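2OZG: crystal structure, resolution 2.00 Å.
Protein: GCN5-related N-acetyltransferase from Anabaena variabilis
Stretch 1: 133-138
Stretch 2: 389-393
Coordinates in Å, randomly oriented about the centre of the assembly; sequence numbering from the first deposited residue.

Stretch 1, residues 133-138: QAGSSC
Stretch 2, residues 389-393: SPWMI

Residues 133-138 lie within a β-strand, whereas residues 389-393 lack regular structure, extended from Ser389 to Met392, and meet it at a single bridge; the end-to-end directions of the touching parts differ by 46°. Ser389 (phi/psi -55/127, chi1 t) reaches the strand through a water, which lies 2.5 Å from Ser389 OG and 2.8 Å from Ser136 OG (chi1 m) and donates to Pro390 O at 2.9 Å. Pro390 (-72/135, C-gamma endo) sits beside Gly135, their CA atoms 4.9 Å apart. Pro390 CG packs 3.4 Å from Ala134 O, and the Pro390 carbonyl accepts a nearly straight hydrogen bond, Ser136 N to Pro390 O, of 2.9 Å and 160°.

Trp391 (-154/167) is bridged to Ser136 (-117/156), with a CA-CA distance of 4.5 Å. Met392 N also donates to Ser136 O (3.3 Å, 151°), so Ser136 is held through both amide and carbonyl. That carbonyl also receives a CA-H...O contact from Trp391 CA, 3.1 Å from Ser136 O. The Trp391 indole (chi1 70°, chi2 -78°) leads away from the strand.

Selenomethionine Met392 (-139/158; chi p, t, p) places its O 4.0 Å from Ser137 CB (chi1 p). A second water donates to Met392 O at 2.8 Å and accepts from Cys138 N at 3.2 Å, extending the backbone link beyond the bridge. At Ile393 (-91/-12) CA-to-CB points away.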

# COMPACT_ATOMS: atom_id res chain seq x y z
N GLN A 133 -2.56 17.93 28.73
CA GLN A 133 -2.54 16.48 28.65
C GLN A 133 -2.62 15.90 30.03
O GLN A 133 -1.90 16.33 30.93
CB GLN A 133 -1.28 15.98 27.97
CG GLN A 133 -1.13 16.49 26.54
CD GLN A 133 0.01 15.81 25.84
OE1 GLN A 133 0.87 15.24 26.50
NE2 GLN A 133 -0.00 15.83 24.47
N ALA A 134 -3.50 14.92 30.22
CA ALA A 134 -3.74 14.42 31.53
C ALA A 134 -4.13 12.95 31.61
O ALA A 134 -4.16 12.39 32.70
CB ALA A 134 -4.82 15.27 32.18
N GLY A 135 -4.43 12.31 30.48
CA GLY A 135 -4.76 10.90 30.52
C GLY A 135 -4.66 10.30 29.14
O GLY A 135 -4.59 11.03 28.14
N SER A 136 -4.76 9.00 29.10
CA SER A 136 -4.63 8.28 27.84
C SER A 136 -5.86 7.51 27.38
O SER A 136 -6.74 7.19 28.18
CB SER A 136 -3.46 7.29 27.97
OG SER A 136 -2.26 8.00 28.29
N SER A 137 -5.92 7.28 26.06
CA SER A 137 -6.89 6.37 25.46
C SER A 137 -6.04 5.70 24.39
O SER A 137 -5.17 6.34 23.79
CB SER A 137 -8.10 7.05 24.83
OG SER A 137 -7.67 7.99 23.84
N CYS A 138 -6.29 4.43 24.17
CA CYS A 138 -5.45 3.60 23.30
C CYS A 138 -6.31 2.52 22.69
O CYS A 138 -7.05 1.82 23.42
CB CYS A 138 -4.37 2.94 24.16
SG CYS A 138 -3.17 2.14 23.27
N SER A 389 -1.40 4.62 35.80
CA SER A 389 -1.42 5.52 34.67
C SER A 389 -2.88 5.79 34.28
O SER A 389 -3.67 4.85 34.04
CB SER A 389 -0.63 4.95 33.49
OG SER A 389 -0.33 5.98 32.55
N PRO A 390 -3.25 7.07 34.19
CA PRO A 390 -4.67 7.38 33.94
C PRO A 390 -5.18 7.10 32.56
O PRO A 390 -4.57 7.49 31.58
CB PRO A 390 -4.75 8.85 34.26
CG PRO A 390 -3.31 9.38 34.00
CD PRO A 390 -2.41 8.29 34.30
N TRP A 391 -6.36 6.48 32.47
CA TRP A 391 -6.94 6.27 31.16
C TRP A 391 -8.45 6.16 31.29
O TRP A 391 -8.97 6.12 32.39
CB TRP A 391 -6.30 5.03 30.51
CG TRP A 391 -6.70 3.69 31.19
CD1 TRP A 391 -6.20 3.16 32.36
CD2 TRP A 391 -7.67 2.72 30.71
NE1 TRP A 391 -6.79 1.95 32.62
CE2 TRP A 391 -7.67 1.65 31.61
CE3 TRP A 391 -8.49 2.64 29.58
CZ2 TRP A 391 -8.50 0.55 31.45
CZ3 TRP A 391 -9.30 1.54 29.43
CH2 TRP A 391 -9.29 0.52 30.34
N MSE A 392 -9.14 6.24 30.16
CA MSE A 392 -10.54 6.00 30.11
C MSE A 392 -10.78 5.19 28.85
O MSE A 392 -10.00 5.28 27.88
CB MSE A 392 -11.40 7.24 30.03
CG MSE A 392 -11.38 8.00 28.69
SE MSE A 392 -12.54 9.54 28.86
CE MSE A 392 -11.87 10.30 30.40
N ILE A 393 -11.90 4.48 28.84
CA ILE A 393 -12.28 3.64 27.69
C ILE A 393 -13.13 4.42 26.70
O ILE A 393 -13.31 4.05 25.53
CB ILE A 393 -12.99 2.38 28.18
CG1 ILE A 393 -12.96 1.26 27.10
CG2 ILE A 393 -14.46 2.70 28.65
CD1 ILE A 393 -13.26 -0.09 27.66
O HOH W 1 -1.93 6.74 30.77
O HOH W 2 -8.71 3.63 26.05